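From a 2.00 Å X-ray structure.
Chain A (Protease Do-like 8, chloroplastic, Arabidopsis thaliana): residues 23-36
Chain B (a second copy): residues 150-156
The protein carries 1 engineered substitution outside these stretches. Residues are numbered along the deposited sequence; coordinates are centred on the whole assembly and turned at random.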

ATOM      1  N   PRO A  23       8.036  44.943 -10.745  1.00 71.83           N
ATOM      2  CA  PRO A  23       9.481  44.688 -10.686  1.00 65.83           C
ATOM      3  C   PRO A  23       9.764  43.565  -9.693  1.00 58.11           C
ATOM      4  O   PRO A  23       9.076  43.471  -8.683  1.00 58.97           O
ATOM      5  CB  PRO A  23      10.044  46.007 -10.160  1.00 68.17           C
ATOM      6  CG  PRO A  23       8.941  46.566  -9.320  1.00 70.12           C
ATOM      7  CD  PRO A  23       7.650  46.141  -9.978  1.00 71.50           C
ATOM      8  N   LEU A  24      10.742  42.714  -9.973  1.00 51.98           N
ATOM      9  CA  LEU A  24      11.035  41.608  -9.064  1.00 46.27           C
ATOM     10  C   LEU A  24      11.949  42.047  -7.922  1.00 46.63           C
ATOM     11  O   LEU A  24      12.799  42.914  -8.092  1.00 44.38           O
ATOM     12  CB  LEU A  24      11.668  40.445  -9.818  1.00 45.14           C
ATOM     13  CG  LEU A  24      10.801  39.918 -10.963  1.00 48.78           C
ATOM     14  CD1 LEU A  24      11.411  38.668 -11.550  1.00 50.01           C
ATOM     15  CD2 LEU A  24       9.395  39.641 -10.449  1.00 49.18           C
ATOM     16  N   PHE A  25      11.768  41.443  -6.754  1.00 45.16           N
ATOM     17  CA  PHE A  25      12.669  41.700  -5.640  1.00 44.45           C
ATOM     18  C   PHE A  25      14.039  41.072  -5.939  1.00 44.81           C
ATOM     19  O   PHE A  25      14.162  40.263  -6.863  1.00 43.70           O
ATOM     20  CB  PHE A  25      12.037  41.211  -4.325  1.00 39.56           C
ATOM     21  CG  PHE A  25      10.900  42.088  -3.854  1.00 43.52           C
ATOM     22  CD1 PHE A  25      11.159  43.277  -3.181  1.00 45.99           C
ATOM     23  CD2 PHE A  25       9.579  41.749  -4.114  1.00 43.17           C
ATOM     24  CE1 PHE A  25      10.116  44.105  -2.754  1.00 48.73           C
ATOM     25  CE2 PHE A  25       8.527  42.577  -3.695  1.00 44.83           C
ATOM     26  CZ  PHE A  25       8.795  43.754  -3.009  1.00 45.71           C
ATOM     27  N   PRO A  26      15.081  41.469  -5.185  1.00 43.85           N
ATOM     28  CA  PRO A  26      16.448  41.076  -5.565  1.00 42.45           C
ATOM     29  C   PRO A  26      16.698  39.574  -5.631  1.00 37.12           C
ATOM     30  O   PRO A  26      17.289  39.110  -6.607  1.00 36.86           O
ATOM     31  CB  PRO A  26      17.316  41.726  -4.479  1.00 45.55           C
ATOM     32  CG  PRO A  26      16.530  42.974  -4.113  1.00 46.74           C
ATOM     33  CD  PRO A  26      15.077  42.502  -4.132  1.00 45.25           C
ATOM     34  N   THR A  27      16.269  38.820  -4.623  1.00 32.82           N
ATOM     35  CA  THR A  27      16.541  37.393  -4.626  1.00 35.70           C
ATOM     36  C   THR A  27      15.736  36.672  -5.711  1.00 38.32           C
ATOM     37  O   THR A  27      16.306  35.925  -6.512  1.00 37.98           O
ATOM     38  CB  THR A  27      16.331  36.741  -3.243  1.00 36.66           C
ATOM     39  OG1 THR A  27      17.249  37.326  -2.317  1.00 38.21           O
ATOM     40  CG2 THR A  27      16.616  35.245  -3.311  1.00 35.93           C
ATOM     41  N   GLU A  28      14.427  36.895  -5.767  1.00 36.87           N
ATOM     42  CA  GLU A  28      13.665  36.260  -6.848  1.00 36.21           C
ATOM     43  C   GLU A  28      14.178  36.757  -8.203  1.00 32.55           C
ATOM     44  O   GLU A  28      14.261  35.986  -9.146  1.00 33.82           O
ATOM     45  CB  GLU A  28      12.152  36.477  -6.706  1.00 35.32           C
ATOM     46  CG  GLU A  28      11.736  37.934  -6.608  1.00 34.35           C
ATOM     47  CD  GLU A  28      10.231  38.134  -6.780  1.00 36.47           C
ATOM     48  OE1 GLU A  28       9.502  37.140  -7.036  1.00 34.48           O
ATOM     49  OE2 GLU A  28       9.781  39.294  -6.680  1.00 37.74           O
ATOM     50  N   GLY A  29      14.554  38.032  -8.285  1.00 35.34           N
ATOM     51  CA  GLY A  29      15.137  38.576  -9.503  1.00 39.31           C
ATOM     52  C   GLY A  29      16.364  37.819  -9.999  1.00 39.54           C
ATOM     53  O   GLY A  29      16.455  37.497 -11.188  1.00 36.13           O
ATOM     54  N   ARG A  30      17.317  37.551  -9.102  1.00 37.59           N
ATOM     55  CA  ARG A  30      18.526  36.797  -9.462  1.00 39.63           C
ATOM     56  C   ARG A  30      18.173  35.400  -9.948  1.00 36.95           C
ATOM     57  O   ARG A  30      18.722  34.915 -10.930  1.00 38.48           O
ATOM     58  CB  ARG A  30      19.462  36.616  -8.260  1.00 43.29           C
ATOM     59  CG  ARG A  30      20.050  37.876  -7.674  1.00 56.87           C
ATOM     60  CD  ARG A  30      21.242  37.556  -6.746  1.00 61.74           C
ATOM     61  NE  ARG A  30      20.881  36.824  -5.524  1.00 61.52           N
ATOM     62  CZ  ARG A  30      21.022  35.511  -5.356  1.00 59.06           C
ATOM     63  NH1 ARG A  30      20.671  34.948  -4.206  1.00 58.91           N
ATOM     64  NH2 ARG A  30      21.509  34.757  -6.334  1.00 61.84           N
ATOM     65  N   ILE A  31      17.289  34.739  -9.212  1.00 31.29           N
ATOM     66  CA  ILE A  31      16.884  33.382  -9.536  1.00 29.98           C
ATOM     67  C   ILE A  31      16.303  33.334 -10.937  1.00 31.76           C
ATOM     68  O   ILE A  31      16.659  32.466 -11.736  1.00 34.22           O
ATOM     69  CB  ILE A  31      15.838  32.854  -8.552  1.00 32.89           C
ATOM     70  CG1 ILE A  31      16.414  32.790  -7.139  1.00 37.35           C
ATOM     71  CG2 ILE A  31      15.377  31.460  -8.960  1.00 29.71           C
ATOM     72  CD1 ILE A  31      15.441  32.169  -6.136  1.00 38.28           C
ATOM     73  N   VAL A  32      15.397  34.262 -11.225  1.00 34.20           N
ATOM     74  CA  VAL A  32      14.798  34.347 -12.560  1.00 36.23           C
ATOM     75  C   VAL A  32      15.833  34.491 -13.680  1.00 38.19           C
ATOM     76  O   VAL A  32      15.741  33.809 -14.710  1.00 39.15           O
ATOM     77  CB  VAL A  32      13.726  35.456 -12.635  1.00 37.66           C
ATOM     78  CG1 VAL A  32      13.436  35.845 -14.086  1.00 41.80           C
ATOM     79  CG2 VAL A  32      12.437  34.994 -11.928  1.00 36.86           C
ATOM     80  N   GLN A  33      16.826  35.352 -13.475  1.00 39.29           N
ATOM     81  CA  GLN A  33      17.840  35.578 -14.510  1.00 42.19           C
ATOM     82  C   GLN A  33      18.798  34.382 -14.640  1.00 40.56           C
ATOM     83  O   GLN A  33      19.123  33.959 -15.745  1.00 37.86           O
ATOM     84  CB  GLN A  33      18.611  36.882 -14.253  1.00 44.98           C
ATOM     85  N   LEU A  34      19.233  33.824 -13.514  1.00 36.68           N
ATOM     86  CA  LEU A  34      20.063  32.615 -13.542  1.00 37.12           C
ATOM     87  C   LEU A  34      19.389  31.464 -14.270  1.00 37.20           C
ATOM     88  O   LEU A  34      20.010  30.766 -15.081  1.00 40.00           O
ATOM     89  CB  LEU A  34      20.373  32.142 -12.128  1.00 38.52           C
ATOM     90  CG  LEU A  34      21.650  32.690 -11.498  1.00 46.35           C
ATOM     91  CD1 LEU A  34      21.904  31.947 -10.191  1.00 47.38           C
ATOM     92  CD2 LEU A  34      22.838  32.543 -12.451  1.00 46.08           C
ATOM     93  N   PHE A  35      18.113  31.254 -13.967  1.00 33.11           N
ATOM     94  CA  PHE A  35      17.345  30.211 -14.637  1.00 34.62           C
ATOM     95  C   PHE A  35      17.307  30.433 -16.145  1.00 36.74           C
ATOM     96  O   PHE A  35      17.657  29.546 -16.914  1.00 35.20           O
ATOM     97  CB  PHE A  35      15.915  30.151 -14.100  1.00 36.26           C
ATOM     98  CG  PHE A  35      15.014  29.238 -14.888  1.00 37.51           C
ATOM     99  CD1 PHE A  35      15.049  27.867 -14.694  1.00 38.04           C
ATOM    100  CD2 PHE A  35      14.129  29.752 -15.815  1.00 38.85           C
ATOM    101  CE1 PHE A  35      14.201  27.017 -15.428  1.00 36.08           C
ATOM    102  CE2 PHE A  35      13.288  28.917 -16.552  1.00 41.57           C
ATOM    103  CZ  PHE A  35      13.326  27.550 -16.355  1.00 40.53           C
ATOM    104  N   GLU A  36      16.860  31.609 -16.567  1.00 39.64           N
ATOM    105  CA  GLU A  36      16.713  31.882 -17.989  1.00 39.59           C
ATOM    106  C   GLU A  36      18.048  31.703 -18.694  1.00 41.03           C
ATOM    107  O   GLU A  36      18.130  31.077 -19.757  1.00 43.20           O
ATOM    108  CB  GLU A  36      16.172  33.287 -18.209  1.00 42.10           C
TER
ATOM    109  N   LEU B 150       4.059  35.622 -15.855  1.00 45.12           N
ATOM    110  CA  LEU B 150       4.833  34.957 -14.817  1.00 44.17           C
ATOM    111  C   LEU B 150       6.158  34.406 -15.336  1.00 42.68           C
ATOM    112  O   LEU B 150       6.254  33.942 -16.474  1.00 44.55           O
ATOM    113  CB  LEU B 150       4.032  33.802 -14.229  1.00 46.74           C
ATOM    114  CG  LEU B 150       3.031  34.114 -13.131  1.00 47.35           C
ATOM    115  CD1 LEU B 150       2.410  32.813 -12.646  1.00 45.72           C
ATOM    116  CD2 LEU B 150       3.716  34.833 -11.989  1.00 48.96           C
ATOM    117  N   LYS B 151       7.172  34.423 -14.481  1.00 39.89           N
ATOM    118  CA  LYS B 151       8.480  33.890 -14.842  1.00 42.08           C
ATOM    119  C   LYS B 151       8.893  32.817 -13.842  1.00 39.06           C
ATOM    120  O   LYS B 151       8.742  32.998 -12.633  1.00 38.84           O
ATOM    121  CB  LYS B 151       9.522  35.015 -14.875  1.00 46.42           C
ATOM    122  CG  LYS B 151       9.216  36.109 -15.885  1.00 49.87           C
ATOM    123  CD  LYS B 151      10.361  37.115 -15.975  1.00 55.21           C
ATOM    124  CE  LYS B 151      10.066  38.234 -16.981  1.00 60.78           C
ATOM    125  NZ  LYS B 151       9.718  37.712 -18.339  1.00 63.59           N
ATOM    126  N   VAL B 152       9.371  31.687 -14.357  1.00 32.63           N
ATOM    127  CA  VAL B 152       9.883  30.622 -13.521  1.00 33.92           C
ATOM    128  C   VAL B 152      10.979  31.222 -12.640  1.00 33.60           C
ATOM    129  O   VAL B 152      11.835  31.957 -13.131  1.00 33.36           O
ATOM    130  CB  VAL B 152      10.467  29.478 -14.381  1.00 30.23           C
ATOM    131  CG1 VAL B 152      11.095  28.412 -13.493  1.00 27.22           C
ATOM    132  CG2 VAL B 152       9.370  28.853 -15.259  1.00 32.38           C
ATOM    133  N   GLY B 153      10.953  30.926 -11.344  1.00 34.85           N
ATOM    134  CA  GLY B 153      11.908  31.529 -10.425  1.00 33.16           C
ATOM    135  C   GLY B 153      11.291  32.554  -9.490  1.00 33.95           C
ATOM    136  O   GLY B 153      11.825  32.812  -8.406  1.00 34.30           O
ATOM    137  N   GLN B 154      10.176  33.154  -9.907  1.00 33.11           N
ATOM    138  CA  GLN B 154       9.471  34.139  -9.074  1.00 32.50           C
ATOM    139  C   GLN B 154       9.006  33.495  -7.787  1.00 32.17           C
ATOM    140  O   GLN B 154       8.573  32.331  -7.782  1.00 33.28           O
ATOM    141  CB  GLN B 154       8.216  34.658  -9.785  1.00 34.15           C
ATOM    142  CG  GLN B 154       8.413  35.825 -10.680  1.00 37.88           C
ATOM    143  CD  GLN B 154       7.087  36.292 -11.242  1.00 40.83           C
ATOM    144  OE1 GLN B 154       6.804  36.100 -12.425  1.00 41.90           O
ATOM    145  NE2 GLN B 154       6.245  36.886 -10.382  1.00 35.65           N
ATOM    146  N   GLN B 155       9.060  34.267  -6.705  1.00 31.85           N
ATOM    147  CA  GLN B 155       8.552  33.837  -5.406  1.00 30.80           C
ATOM    148  C   GLN B 155       7.035  33.670  -5.464  1.00 28.99           C
ATOM    149  O   GLN B 155       6.339  34.491  -6.072  1.00 34.59           O
ATOM    150  CB  GLN B 155       8.889  34.908  -4.358  1.00 33.07           C
ATOM    151  CG  GLN B 155       8.425  34.619  -2.938  1.00 34.51           C
ATOM    152  CD  GLN B 155       8.581  35.865  -2.046  1.00 37.15           C
ATOM    153  OE1 GLN B 155       7.992  36.906  -2.318  1.00 36.45           O
ATOM    154  NE2 GLN B 155       9.385  35.755  -1.000  1.00 33.71           N
ATOM    155  N   CYS B 156       6.510  32.608  -4.857  1.00 24.41           N
ATOM    156  CA  CYS B 156       5.060  32.531  -4.666  1.00 29.20           C
ATOM    157  C   CYS B 156       4.677  32.090  -3.271  1.00 33.45           C
ATOM    158  O   CYS B 156       5.439  31.388  -2.590  1.00 36.58           O
ATOM    159  CB  CYS B 156       4.387  31.655  -5.725  1.00 34.67           C
ATOM    160  SG  CYS B 156       5.124  30.048  -5.936  1.00 39.76           S
TER
HETATM  161  O   HOH W   1       6.814  36.844  -7.315  1.00 32.37           O
HETATM  162  O   HOH W   2      13.219  32.849 -15.303  1.00 40.82           O

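The contact sets one flank of a helix in chain A against a type II turn, B:Lys151 to B:Gln154, in the second copy, and it centres on B:Val152, A:Val32 and A:Glu28. B:Val152 points toward the helix and lies over one face of the A:Phe35 ring: its CG1 sits 3.7 Å from the ring centroid and only 12° off the ring normal, a CH-pi contact, while its CB comes within 3.6 Å of A:Phe35 CE2. A compact branched side chain suits this place, because it can set a methyl squarely over the ring face with little reach.

One turn back along the helix, A:Val32 packs against the turn's backbone. Its CG2 lies 3.3 Å from B:Val152 O and 3.6 Å from B:Gly153 C, while CG1 meets the aliphatic CD of B:Lys151 at 3.8 Å. Valine suits the place because its branching at CB gives a short apolar side chain two methyls to pack with, close to the helix. Such close packing depends on B:Gly153. An ideal CB there would point toward the helix and fall 3.0 Å from A:Val32 CG2, a clash; the positive phi of 109° independently calls for glycine, since a CB would also jam against the preceding carbonyl. Water 2 joins the two backbones, donating to A:Val32 O (2.8 Å) and B:Val152 O (2.7 Å).

A:Glu28 supplies the polar anchor. Its OE1 accepts a hydrogen bond from B:Gln155 N at 2.9 Å, with a favourable angle of 157°, and also one from water 1 at 2.7 Å. That water donates to B:Gln155 O as well and accepts from B:Gln154 NE2, so it links carboxylate, backbone and amide. The other oxygen, OE2, accepts from A:Phe25 N (2.9 Å), at the N-cap position of its own helix. A carboxylate suits this place because its two acceptor oxygens let a single buried side chain bind both its own helix start and the partner's backbone.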